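Local atomic coordinates of STING-associated CdnE c-di-GMP synthase (Flavobacteriaceae, PDB entry 6WT8), a protein that synthesises the cyclic dinucleotide c-di-GMP, probably as the signal for a STING protein in bacterial CBASS defence. Residues 72-75 / 76-80; 158-161 / 162-166; 237-240 / 241-245; 221-224 / 225-228; 98-101 / 102-105. All coordinates share one frame; numbering follows the deposited sequence.

Overall arrangement
Three of the contacts are stretches of alpha-helix and two are loop turns; all five are partly buried. Interactions 1 and 2 lie on helices 60-81 and 154-172, which pack together where Leu77 meets Ser165. Interaction 2 also touches interaction 4, the turn after strand 218-221, through the salt bridge from Glu166 to Lys224. These three sit on the outer side of the chain, 23 to 26 Å from its centre, whereas interactions 3 and 5 lie about 9 and 11 Å from it. Charged or polar side chains pair along the helices of interactions 1 to 3, sometimes through water; in interactions 4 and 5 asparagine side chains accept backbone N-H groups and fix the loop.

Interaction 1: residues 72-75 / 76-80; sequences KVEA and HLKKS
Glu74 and Lys78 rise from successive turns of one helix and run out alongside each other in the same direction. Glu74 runs straight out, its CG anti to the backbone N (chi1 179°), while Lys78 starts in the same manner and then bends at chi3 (-80°), which lays its CE 3.6 Å from Glu74 OE2. The charged ends face each other without closing tightly: OE2 and Lys78 NZ are 3.7 Å apart, a long salt bridge. A water fills in, giving a hydrogen bond to Glu74 OE2 at 2.7 Å and accepting one from Lys78 NZ at 2.8 Å. The other carboxylate oxygen, OE1, is already engaged in a salt bridge with Arg89, so the glutamate is shared between two positive charges.

Elsewhere round the helix the character is different. Val73 and Leu77 also run alongside each other, with Val73 CG1 4.0 Å from Leu77 CD1 in a purely apolar contact. His76 is tilted over the preceding turn, its CD2 carbon 3.2 Å from the carbonyl O of Lys72. The backbone bond from Leu77 N to Val73 O, 3.1 Å, is one of the helical rungs beneath.

Val73 and Leu77 face inward on Leu107 of strand 106-112 and Val197 of strand 192-204, Glu74 and Lys78 both touch Phe87 of strand 85-90, and His76 meets Thr172 of helix 154-172.

Interaction 2: residues 158-161 / 162-166; sequences LKYV and RLKSE
Lys164 lies alongside Tyr160, one helical turn back, and touches it along most of its length. Its CB rests 3.2 Å from the Tyr160 carbonyl O, the same oxygen that accepts the Lys164 backbone N-H. The chain then runs out, CG anti to the backbone N, until CD comes 3.6 Å from CZ of the ring. CE sits 3.3 Å from Tyr160 OH, and a bend at chi4 (71°) turns NZ back to that hydroxyl for a weak hydrogen bond of 3.3 Å. With an alanine here the tyrosine would probably lose both the aliphatic chain packed beside its ring and the amine at its hydroxyl, leaving the ring freer to turn.

On the inner side, Ser165 OG donates to Val161 O at 2.7 Å while Ser165 N reaches the same oxygen from the opposite face of the carbonyl plane. Gln109 bonds to that hydroxyl as well. Further round, Arg162 NE bonds to Glu166 OE2 at 2.8 Å, nearly in the guanidinium plane and on the carboxylate's anti lone pair.

OE2 also meets Lys224. Two cations on one oxygen would be expected to hold Glu166 ionised in its buried setting, whereas the tyrosine-lysine pair is mostly packing with a weak polar end.

Interaction 3: residues 237-240 / 241-245; sequences LSIE and RINVK
Within alpha-helix 235-248, the helix that follows the loop after strand 218-221, Leu237 meets Arg241 one turn on in an i to i+4 pairing. The two side chains cross obliquely. Arg241 has CG anti to its carbonyl carbon (chi1 -78°) and stays extended as far as NE, which carries the guanidinium back along the helix to the level of Leu237 and across the leucine. Leu237 CD1 lies over one face of that flat group, 3.5 Å above its plane and displaced toward the rim; the nearest atom is NE, 3.6 Å from Leu237 CD1. The leucine therefore gives the charged group an apolar bed, while NH1 of Arg241 bonds to Val325 O, and Tyr286 of helix 278-287 touches the side chain. An alanine in place of Arg241 would probably leave Val325 O without this donor and strip the packing from the Leu237 methyls.

The backbone rungs are regular, as from Arg241 N to Leu237 O at 2.9 Å. Ile242 folds over the next carbonyl, its CD1 3.5 Å from Ser238 O.

On another side of the helix, Ile239 and Asn243 run alongside each other, with Ile239 CG2 3.6 Å from Asn243 ND2. The amide is held at both ends, since OD1 accepts from Lys254 NZ. Glu240, bent at chi2, sends OE1 toward Val244 CG2. Its OE2 receives a hydrogen bond of 3.2 Å from a water, and the same water accepts from Asn243 ND2 at 2.8 Å.

Interaction 4: residues 221-224 / 225-228; sequences IYNK and KTGK
Asn223 ties this turn together, using its backbone N and O as well as its side-chain oxygen. Asn223 OD1 takes the N-H of Thr226 at 2.9 Å in a nearly straight bond (169° at the hydrogen), although the donor stands well above the amide plane. The same oxygen also receives a bent, weak bond from Lys225 N at 2.8 Å. Across the turn, Asn223 O accepts from Gly227 N at 2.8 Å, and Asn223 N donates to Lys228 O at 3.0 Å, closing a hairpin-like loop round residues 224 to 227.

Thr226 adds an ST turn: its OG1, placed between the backbone N and the carbonyl carbon (chi1 68°), accepts from Lys228 N at 3.2 Å. Gly227 then takes a positive phi of 76°, where a CB would jam against the preceding carbonyl oxygen; its CA lies 3.6 Å from Tyr222 OH. That hydroxyl is linked by a 2.7 Å hydrogen bond to a water in the plane of the ring, and the water donates onward to Gly227 O. Asn223 ND2 has a weak bond to Glu181.

The turn is anchored at its sides. Tyr222 packs on Leu158 and Lys159 of helix 154-172, Lys224 reaches Glu166 of that helix and also bonds through NZ to Ile178 O, and the Tyr222 backbone pairs with Thr199 of strand 192-204.

Interaction 5: residues 98-101 / 102-105; sequences HILK and ENDV
Asn103 is folded back on Leu100 because its CG stands anti to its own carbonyl carbon (chi1 -65°), while His98 takes the rarer position with CG between backbone N and carbonyl carbon (chi1 58°), its CB beside the amide. His98 and Asn103 thus pass one another running opposite ways, the imidazole turned 62° from the amide, with His98 CB 3.3 Å from Asn103 OD1. That oxygen also accepts the N-H of Leu100 at 3.3 Å, from a donor lying above the amide plane. In return Asn103 N donates to Leu100 O at 3.0 Å, so one residue grips the leucine backbone at both N and O. A water accepting from Ile99 N at 3.0 Å donates to Asn103 OD1 as well. A second water gives hydrogen bonds to Lys101 O and to Asn103 O, bridging the two carbonyls, while the His98 ring is tied to Thr63 through NE2.

At the corner of the turn Lys101 and Glu102 run side by side. Glu102 bends at chi2, and Lys101 NZ meets Glu102 OE2 at 2.8 Å on its syn side, but well out of the carboxylate plane, in a hydrogen-bonded salt bridge. NZ has another partner in Glu14 O, and Lys101 O receives Arg193 NH2.

The result is a type I beta turn from Leu100 to Asn103, delivering the chain to strand 106-112. Asp104, bound to Arg193 and Ser66, opens an Asp-Val-Asp sequence that probably corresponds to the metal-binding aspartate pair of the nucleotidyltransferase fold.

Interaction 1: residues 72-75 / 76-80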
loop_
_atom_site.group_PDB
_atom_site.type_symbol
_atom_site.label_atom_id
_atom_site.label_comp_id
_atom_site.label_asym_id
_atom_site.label_seq_id
_atom_site.Cartn_x
_atom_site.Cartn_y
_atom_site.Cartn_z
ATOM N N LYS A 72 3.651 20.396 4.233
ATOM C CA LYS A 72 3.386 21.598 5.028
ATOM C C LYS A 72 3.219 21.243 6.500
ATOM O O LYS A 72 3.758 21.939 7.383
ATOM C CB LYS A 72 2.153 22.335 4.522
ATOM C CG LYS A 72 2.419 22.881 3.141
ATOM C CD LYS A 72 1.325 23.792 2.690
ATOM C CE LYS A 72 1.728 24.434 1.340
ATOM N NZ LYS A 72 0.771 25.536 0.952
ATOM N N VAL A 73 2.469 20.167 6.796
ATOM C CA VAL A 73 2.345 19.710 8.192
ATOM C C VAL A 73 3.715 19.359 8.768
ATOM O O VAL A 73 4.038 19.715 9.928
ATOM C CB VAL A 73 1.387 18.510 8.265
ATOM C CG1 VAL A 73 1.270 17.977 9.679
ATOM C CG2 VAL A 73 -0.003 18.944 7.805
ATOM N N GLU A 74 4.510 18.585 8.011
ATOM C CA GLU A 74 5.843 18.200 8.476
ATOM C C GLU A 74 6.674 19.408 8.878
ATOM O O GLU A 74 7.369 19.354 9.903
ATOM C CB GLU A 74 6.575 17.411 7.361
ATOM C CG GLU A 74 7.970 17.033 7.842
ATOM C CD GLU A 74 8.772 16.203 6.839
ATOM O OE1 GLU A 74 8.232 15.273 6.227
ATOM O OE2 GLU A 74 9.997 16.474 6.698
ATOM N N ALA A 75 6.621 20.500 8.110
ATOM C CA ALA A 75 7.465 21.653 8.446
ATOM C C ALA A 75 7.132 22.187 9.841
ATOM O O ALA A 75 8.026 22.543 10.616
ATOM C CB ALA A 75 7.290 22.769 7.417
ATOM N N HIS A 76 5.846 22.222 10.194
ATOM C CA HIS A 76 5.471 22.677 11.538
ATOM C C HIS A 76 5.963 21.717 12.620
ATOM O O HIS A 76 6.495 22.138 13.664
ATOM C CB HIS A 76 3.951 22.828 11.630
ATOM C CG HIS A 76 3.417 23.948 10.810
ATOM N ND1 HIS A 76 3.644 25.271 11.141
ATOM C CD2 HIS A 76 2.696 23.961 9.660
ATOM C CE1 HIS A 76 3.094 26.053 10.219
ATOM N NE2 HIS A 76 2.530 25.285 9.299
ATOM N N LEU A 77 5.767 20.404 12.411
ATOM C CA LEU A 77 6.191 19.455 13.414
ATOM C C LEU A 77 7.711 19.418 13.508
ATOM O O LEU A 77 8.254 19.233 14.595
ATOM C CB LEU A 77 5.652 18.071 13.042
ATOM C CG LEU A 77 4.153 17.940 12.912
ATOM C CD1 LEU A 77 3.833 16.544 12.425
ATOM C CD2 LEU A 77 3.568 18.057 14.354
ATOM N N LYS A 78 8.414 19.629 12.391
ATOM C CA LYS A 78 9.885 19.590 12.406
ATOM C C LYS A 78 10.447 20.801 13.133
ATOM O O LYS A 78 11.374 20.664 13.930
ATOM C CB LYS A 78 10.424 19.532 10.973
ATOM C CG LYS A 78 11.916 19.468 10.926
ATOM C CD LYS A 78 12.427 19.279 9.462
ATOM C CE LYS A 78 12.319 17.878 9.064
ATOM N NZ LYS A 78 13.290 17.630 7.887
ATOM N N LYS A 79 9.839 21.979 12.920
ATOM C CA LYS A 79 10.286 23.144 13.681
ATOM C C LYS A 79 10.064 22.930 15.185
ATOM O O LYS A 79 10.903 23.321 16.002
ATOM C CB LYS A 79 9.535 24.376 13.181
ATOM C CG LYS A 79 10.178 25.699 13.758
ATOM C CD LYS A 79 9.463 26.928 13.184
ATOM C CE LYS A 79 10.141 28.225 13.658
ATOM N NZ LYS A 79 9.995 28.334 15.123
ATOM N N SER A 80 8.946 22.297 15.561
ATOM C CA SER A 80 8.604 22.068 16.968
ATOM C C SER A 80 9.510 21.052 17.640
ATOM O O SER A 80 9.964 21.294 18.771
ATOM C CB SER A 80 7.120 21.637 17.037
ATOM O OG SER A 80 6.808 21.078 18.293
HETATM O O HOH W 1 12.334 15.204 6.972
#

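Interaction 2: residues 158-161 / 162-166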
loop_
_atom_site.group_PDB
_atom_site.type_symbol
_atom_site.label_atom_id
_atom_site.label_comp_id
_atom_site.label_asym_id
_atom_site.label_seq_id
_atom_site.Cartn_x
_atom_site.Cartn_y
_atom_site.Cartn_z
ATOM N N LEU A 158 7.139 9.128 23.405
ATOM C CA LEU A 158 6.023 9.027 22.456
ATOM C C LEU A 158 4.837 9.853 22.926
ATOM O O LEU A 158 4.224 10.583 22.133
ATOM C CB LEU A 158 5.631 7.557 22.259
ATOM C CG LEU A 158 6.661 6.786 21.421
ATOM C CD1 LEU A 158 6.493 5.291 21.559
ATOM C CD2 LEU A 158 6.607 7.202 19.930
ATOM N N LYS A 159 4.451 9.710 24.214
ATOM C CA LYS A 159 3.363 10.531 24.742
ATOM C C LYS A 159 3.672 12.011 24.593
ATOM O O LYS A 159 2.827 12.790 24.152
ATOM C CB LYS A 159 3.131 10.137 26.212
ATOM C CG LYS A 159 1.983 10.888 26.824
ATOM C CD LYS A 159 1.734 10.352 28.225
ATOM C CE LYS A 159 0.578 11.140 28.836
ATOM N NZ LYS A 159 0.391 10.849 30.299
ATOM N N TYR A 160 4.903 12.409 24.892
ATOM C CA TYR A 160 5.315 13.797 24.740
ATOM C C TYR A 160 5.167 14.275 23.308
ATOM O O TYR A 160 4.617 15.360 23.063
ATOM C CB TYR A 160 6.765 13.908 25.212
ATOM C CG TYR A 160 7.398 15.222 24.965
ATOM C CD1 TYR A 160 6.916 16.392 25.548
ATOM C CD2 TYR A 160 8.524 15.304 24.148
ATOM C CE1 TYR A 160 7.522 17.591 25.307
ATOM C CE2 TYR A 160 9.143 16.493 23.911
ATOM C CZ TYR A 160 8.651 17.639 24.477
ATOM O OH TYR A 160 9.283 18.828 24.239
ATOM N N VAL A 161 5.703 13.502 22.349
ATOM C CA VAL A 161 5.606 13.922 20.952
ATOM C C VAL A 161 4.147 13.979 20.505
ATOM O O VAL A 161 3.723 14.939 19.840
ATOM C CB VAL A 161 6.443 12.980 20.072
ATOM C CG1 VAL A 161 6.116 13.196 18.600
ATOM C CG2 VAL A 161 7.929 13.251 20.300
ATOM N N ARG A 162 3.327 12.999 20.916
ATOM C CA ARG A 162 1.900 13.072 20.575
ATOM C C ARG A 162 1.240 14.344 21.105
ATOM O O ARG A 162 0.528 15.030 20.370
ATOM C CB ARG A 162 1.185 11.830 21.094
ATOM C CG ARG A 162 -0.394 11.903 21.056
ATOM C CD ARG A 162 -0.921 11.956 19.626
ATOM N NE ARG A 162 -2.357 12.306 19.639
ATOM C CZ ARG A 162 -3.366 11.562 19.168
ATOM N NH1 ARG A 162 -3.125 10.389 18.591
ATOM N NH2 ARG A 162 -4.595 12.030 19.236
ATOM N N LEU A 163 1.453 14.653 22.379
ATOM C CA LEU A 163 0.768 15.818 22.963
ATOM C C LEU A 163 1.345 17.121 22.431
ATOM O O LEU A 163 0.589 18.082 22.172
ATOM C CB LEU A 163 0.838 15.774 24.512
ATOM C CG LEU A 163 0.107 14.558 25.116
ATOM C CD1 LEU A 163 0.298 14.559 26.623
ATOM C CD2 LEU A 163 -1.375 14.626 24.799
ATOM N N LYS A 164 2.665 17.173 22.247
ATOM C CA LYS A 164 3.269 18.370 21.685
ATOM C C LYS A 164 2.757 18.626 20.273
ATOM O O LYS A 164 2.466 19.773 19.902
ATOM C CB LYS A 164 4.778 18.217 21.712
ATOM C CG LYS A 164 5.562 19.452 21.318
ATOM C CD LYS A 164 7.014 19.111 21.681
ATOM C CE LYS A 164 7.943 20.315 21.608
ATOM N NZ LYS A 164 7.664 21.258 22.733
ATOM N N SER A 165 2.579 17.548 19.509
ATOM C CA SER A 165 2.017 17.690 18.166
ATOM C C SER A 165 0.585 18.183 18.186
ATOM O O SER A 165 0.184 18.999 17.333
ATOM C CB SER A 165 2.083 16.306 17.468
ATOM O OG SER A 165 3.423 15.911 17.290
ATOM N N GLU A 166 -0.244 17.689 19.127
ATOM C CA GLU A 166 -1.614 18.210 19.224
ATOM C C GLU A 166 -1.600 19.718 19.448
ATOM O O GLU A 166 -2.363 20.464 18.819
ATOM C CB GLU A 166 -2.373 17.557 20.375
ATOM C CG GLU A 166 -2.576 16.072 20.175
ATOM C CD GLU A 166 -3.356 15.458 21.312
ATOM O OE1 GLU A 166 -3.735 16.182 22.278
ATOM O OE2 GLU A 166 -3.574 14.231 21.252
#

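Interaction 3: residues 237-240 / 241-245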
loop_
_atom_site.group_PDB
_atom_site.type_symbol
_atom_site.label_atom_id
_atom_site.label_comp_id
_atom_site.label_asym_id
_atom_site.label_seq_id
_atom_site.Cartn_x
_atom_site.Cartn_y
_atom_site.Cartn_z
ATOM N N LEU A 237 8.275 -1.183 3.671
ATOM C CA LEU A 237 8.692 -2.359 2.926
ATOM C C LEU A 237 7.685 -2.682 1.830
ATOM O O LEU A 237 8.074 -3.025 0.703
ATOM C CB LEU A 237 8.837 -3.531 3.909
ATOM C CG LEU A 237 9.502 -4.775 3.359
ATOM C CD1 LEU A 237 10.877 -4.452 2.724
ATOM C CD2 LEU A 237 9.635 -5.818 4.446
ATOM N N SER A 238 6.391 -2.578 2.148
ATOM C CA SER A 238 5.374 -2.712 1.110
ATOM C C SER A 238 5.548 -1.674 0.030
ATOM O O SER A 238 5.475 -1.998 -1.181
ATOM C CB SER A 238 3.984 -2.605 1.730
ATOM O OG SER A 238 3.765 -3.760 2.488
ATOM N N ILE A 239 5.781 -0.426 0.414
ATOM C CA ILE A 239 5.944 0.640 -0.580
ATOM C C ILE A 239 7.120 0.323 -1.485
ATOM O O ILE A 239 7.015 0.369 -2.717
ATOM C CB ILE A 239 6.113 2.012 0.100
ATOM C CG1 ILE A 239 4.790 2.439 0.709
ATOM C CG2 ILE A 239 6.687 3.033 -0.864
ATOM C CD1 ILE A 239 4.958 3.520 1.779
ATOM N N GLU A 240 8.295 0.036 -0.895
ATOM C CA GLU A 240 9.467 -0.206 -1.705
ATOM C C GLU A 240 9.260 -1.395 -2.617
ATOM O O GLU A 240 9.620 -1.343 -3.799
ATOM C CB GLU A 240 10.680 -0.396 -0.797
ATOM C CG GLU A 240 12.007 -0.585 -1.566
ATOM C CD GLU A 240 12.520 0.696 -2.228
ATOM O OE1 GLU A 240 13.516 0.596 -2.982
ATOM O OE2 GLU A 240 11.944 1.781 -2.005
ATOM N N ARG A 241 8.698 -2.490 -2.094
ATOM C CA ARG A 241 8.623 -3.701 -2.908
ATOM C C ARG A 241 7.621 -3.543 -4.058
ATOM O O ARG A 241 7.887 -4.036 -5.163
ATOM C CB ARG A 241 8.276 -4.902 -2.024
ATOM C CG ARG A 241 9.484 -5.410 -1.226
ATOM C CD ARG A 241 9.028 -6.579 -0.324
ATOM N NE ARG A 241 10.269 -7.085 0.307
ATOM C CZ ARG A 241 10.292 -8.050 1.230
ATOM N NH1 ARG A 241 9.171 -8.631 1.680
ATOM N NH2 ARG A 241 11.486 -8.439 1.711
ATOM N N ILE A 242 6.461 -2.898 -3.800
ATOM C CA ILE A 242 5.513 -2.649 -4.892
ATOM C C ILE A 242 6.139 -1.735 -5.942
ATOM O O ILE A 242 6.019 -1.982 -7.160
ATOM C CB ILE A 242 4.198 -2.101 -4.329
ATOM C CG1 ILE A 242 3.500 -3.261 -3.602
ATOM C CG2 ILE A 242 3.326 -1.542 -5.449
ATOM C CD1 ILE A 242 2.361 -2.710 -2.669
ATOM N N ASN A 243 6.827 -0.677 -5.503
ATOM C CA ASN A 243 7.433 0.231 -6.483
ATOM C C ASN A 243 8.504 -0.477 -7.307
ATOM O O ASN A 243 8.577 -0.325 -8.545
ATOM C CB ASN A 243 7.975 1.464 -5.766
ATOM C CG ASN A 243 6.864 2.431 -5.368
ATOM O OD1 ASN A 243 5.744 2.375 -5.909
ATOM N ND2 ASN A 243 7.150 3.317 -4.391
ATOM N N VAL A 244 9.321 -1.315 -6.657
ATOM C CA VAL A 244 10.371 -2.032 -7.382
ATOM C C VAL A 244 9.786 -3.059 -8.332
ATOM O O VAL A 244 10.190 -3.154 -9.498
ATOM C CB VAL A 244 11.317 -2.698 -6.371
ATOM C CG1 VAL A 244 12.103 -3.753 -7.057
ATOM C CG2 VAL A 244 12.154 -1.669 -5.792
ATOM N N LYS A 245 8.808 -3.867 -7.867
ATOM C CA LYS A 245 8.298 -4.864 -8.767
ATOM C C LYS A 245 7.474 -4.254 -9.905
ATOM O O LYS A 245 7.441 -4.820 -11.000
ATOM C CB LYS A 245 7.514 -5.922 -7.971
ATOM C CG LYS A 245 7.259 -7.104 -8.881
ATOM C CD LYS A 245 6.538 -8.261 -8.261
ATOM C CE LYS A 245 7.401 -9.374 -7.786
ATOM N NZ LYS A 245 6.711 -10.641 -8.332
HETATM O O HOH W 2 9.733 3.597 -3.347
#

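Interaction 4: residues 221-224 / 225-228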
loop_
_atom_site.group_PDB
_atom_site.type_symbol
_atom_site.label_atom_id
_atom_site.label_comp_id
_atom_site.label_asym_id
_atom_site.label_seq_id
_atom_site.Cartn_x
_atom_site.Cartn_y
_atom_site.Cartn_z
ATOM N N ILE A 221 3.327 1.915 16.310
ATOM C CA ILE A 221 2.548 3.149 16.440
ATOM C C ILE A 221 2.067 3.336 17.872
ATOM O O ILE A 221 1.523 2.412 18.495
ATOM C CB ILE A 221 1.368 3.089 15.466
ATOM C CG1 ILE A 221 1.949 3.169 14.049
ATOM C CG2 ILE A 221 0.411 4.270 15.637
ATOM C CD1 ILE A 221 0.908 2.867 12.927
ATOM N N TYR A 222 2.186 4.572 18.379
ATOM C CA TYR A 222 1.714 4.911 19.719
ATOM C C TYR A 222 0.202 5.136 19.772
ATOM O O TYR A 222 -0.341 5.912 18.989
ATOM C CB TYR A 222 2.426 6.178 20.188
ATOM C CG TYR A 222 2.011 6.589 21.604
ATOM C CD1 TYR A 222 2.336 5.807 22.683
ATOM C CD2 TYR A 222 1.275 7.734 21.816
ATOM C CE1 TYR A 222 1.965 6.163 23.992
ATOM C CE2 TYR A 222 0.909 8.109 23.115
ATOM C CZ TYR A 222 1.231 7.292 24.183
ATOM O OH TYR A 222 0.870 7.669 25.475
ATOM N N ASN A 223 -0.466 4.457 20.690
ATOM C CA ASN A 223 -1.890 4.611 20.932
ATOM C C ASN A 223 -2.097 5.513 22.140
ATOM O O ASN A 223 -1.677 5.182 23.246
ATOM C CB ASN A 223 -2.513 3.242 21.197
ATOM C CG ASN A 223 -4.034 3.329 21.420
ATOM O OD1 ASN A 223 -4.504 4.111 22.223
ATOM N ND2 ASN A 223 -4.789 2.528 20.660
ATOM N N LYS A 224 -2.726 6.671 21.929
ATOM C CA LYS A 224 -2.836 7.678 22.999
ATOM C C LYS A 224 -3.761 7.233 24.125
ATOM O O LYS A 224 -3.527 7.579 25.280
ATOM C CB LYS A 224 -3.372 8.975 22.389
ATOM C CG LYS A 224 -3.678 10.068 23.375
ATOM C CD LYS A 224 -4.306 11.253 22.691
ATOM C CE LYS A 224 -4.553 12.409 23.671
ATOM N NZ LYS A 224 -5.487 13.340 22.976
ATOM N N LYS A 225 -4.766 6.444 23.790
ATOM C CA LYS A 225 -5.768 6.021 24.766
ATOM C C LYS A 225 -5.201 4.954 25.688
ATOM O O LYS A 225 -5.386 5.021 26.905
ATOM C CB LYS A 225 -7.020 5.510 24.044
ATOM C CG LYS A 225 -8.289 5.611 24.895
ATOM C CD LYS A 225 -9.494 4.905 24.259
ATOM C CE LYS A 225 -9.859 5.442 22.870
ATOM N NZ LYS A 225 -10.186 6.903 22.789
ATOM N N THR A 226 -4.548 3.937 25.123
ATOM C CA THR A 226 -3.985 2.865 25.942
ATOM C C THR A 226 -2.627 3.228 26.520
ATOM O O THR A 226 -2.212 2.619 27.516
ATOM C CB THR A 226 -3.846 1.590 25.120
ATOM O OG1 THR A 226 -2.836 1.777 24.136
ATOM C CG2 THR A 226 -5.146 1.278 24.379
ATOM N N GLY A 227 -1.904 4.177 25.903
ATOM C CA GLY A 227 -0.571 4.452 26.369
ATOM C C GLY A 227 0.443 3.408 25.961
ATOM O O GLY A 227 1.528 3.380 26.542
ATOM N N LYS A 228 0.110 2.542 25.021
ATOM C CA LYS A 228 0.992 1.453 24.605
ATOM C C LYS A 228 1.326 1.594 23.124
ATOM O O LYS A 228 0.640 2.295 22.380
ATOM C CB LYS A 228 0.330 0.111 24.874
ATOM C CG LYS A 228 0.035 -0.098 26.335
ATOM C CD LYS A 228 -0.727 -1.392 26.505
ATOM C CE LYS A 228 -0.720 -1.879 27.978
ATOM N NZ LYS A 228 -1.396 -0.955 28.920
HETATM O O HOH W 3 1.832 6.234 27.586
#

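Interaction 5: residues 98-101 / 102-105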
loop_
_atom_site.group_PDB
_atom_site.type_symbol
_atom_site.label_atom_id
_atom_site.label_comp_id
_atom_site.label_asym_id
_atom_site.label_seq_id
_atom_site.Cartn_x
_atom_site.Cartn_y
_atom_site.Cartn_z
ATOM N N HIS A 98 -3.770 3.925 -4.862
ATOM C CA HIS A 98 -5.104 4.274 -4.412
ATOM C C HIS A 98 -6.040 4.449 -5.611
ATOM O O HIS A 98 -5.619 4.692 -6.737
ATOM C CB HIS A 98 -5.076 5.562 -3.569
ATOM C CG HIS A 98 -4.497 6.753 -4.284
ATOM N ND1 HIS A 98 -3.253 6.734 -4.851
ATOM C CD2 HIS A 98 -4.971 8.018 -4.448
ATOM C CE1 HIS A 98 -2.990 7.915 -5.388
ATOM N NE2 HIS A 98 -3.997 8.722 -5.117
ATOM N N ILE A 99 -7.354 4.345 -5.355
ATOM C CA ILE A 99 -8.352 4.511 -6.410
ATOM C C ILE A 99 -9.392 5.570 -6.072
ATOM O O ILE A 99 -10.334 5.785 -6.868
ATOM C CB ILE A 99 -9.061 3.182 -6.767
ATOM C CG1 ILE A 99 -9.770 2.616 -5.572
ATOM C CG2 ILE A 99 -8.032 2.171 -7.301
ATOM C CD1 ILE A 99 -10.974 1.661 -5.958
ATOM N N LEU A 100 -9.247 6.259 -4.937
ATOM C CA LEU A 100 -10.150 7.369 -4.612
ATOM C C LEU A 100 -9.366 8.671 -4.549
ATOM O O LEU A 100 -8.340 8.741 -3.862
ATOM C CB LEU A 100 -10.871 7.156 -3.265
ATOM C CG LEU A 100 -11.544 5.810 -3.026
ATOM C CD1 LEU A 100 -12.195 5.727 -1.627
ATOM C CD2 LEU A 100 -12.548 5.521 -4.102
ATOM N N LYS A 101 -9.896 9.722 -5.202
ATOM C CA LYS A 101 -9.199 11.003 -5.167
ATOM C C LYS A 101 -9.068 11.549 -3.749
ATOM O O LYS A 101 -8.192 12.380 -3.540
ATOM C CB LYS A 101 -9.946 12.037 -6.039
ATOM C CG LYS A 101 -11.408 12.296 -5.620
ATOM C CD LYS A 101 -12.178 13.064 -6.737
ATOM C CE LYS A 101 -13.569 13.461 -6.206
ATOM N NZ LYS A 101 -14.480 12.332 -5.963
ATOM N N GLU A 102 -9.925 11.120 -2.811
ATOM C CA GLU A 102 -9.836 11.596 -1.426
ATOM C C GLU A 102 -8.817 10.850 -0.579
ATOM O O GLU A 102 -8.588 11.240 0.573
ATOM C CB GLU A 102 -11.203 11.501 -0.728
ATOM C CG GLU A 102 -12.331 12.270 -1.425
ATOM C CD GLU A 102 -13.031 11.518 -2.566
ATOM O OE1 GLU A 102 -12.757 10.304 -2.814
ATOM O OE2 GLU A 102 -13.909 12.188 -3.201
ATOM N N ASN A 103 -8.217 9.777 -1.061
ATOM C CA ASN A 103 -7.192 9.113 -0.268
ATOM C C ASN A 103 -5.958 10.007 -0.146
ATOM O O ASN A 103 -5.577 10.721 -1.077
ATOM C CB ASN A 103 -6.787 7.803 -0.923
ATOM C CG ASN A 103 -7.878 6.772 -0.988
ATOM O OD1 ASN A 103 -7.930 6.025 -1.958
ATOM N ND2 ASN A 103 -8.719 6.677 0.049
ATOM N N ASP A 104 -5.306 9.952 1.019
ATOM C CA ASP A 104 -4.155 10.764 1.317
ATOM C C ASP A 104 -3.009 9.933 1.859
ATOM O O ASP A 104 -3.222 8.873 2.470
ATOM C CB ASP A 104 -4.531 11.798 2.378
ATOM C CG ASP A 104 -5.333 12.903 1.811
ATOM O OD1 ASP A 104 -4.751 13.779 1.138
ATOM O OD2 ASP A 104 -6.563 12.906 2.037
ATOM N N VAL A 105 -1.788 10.423 1.605
ATOM C CA VAL A 105 -0.622 9.917 2.363
ATOM C C VAL A 105 -0.855 10.193 3.845
ATOM O O VAL A 105 -1.435 11.225 4.222
ATOM C CB VAL A 105 0.733 10.514 1.934
ATOM C CG1 VAL A 105 1.078 10.197 0.456
ATOM C CG2 VAL A 105 0.783 12.045 2.131
HETATM O O HOH W 4 -8.105 3.568 -2.552
HETATM O O HOH W 5 -5.244 11.182 -3.916
#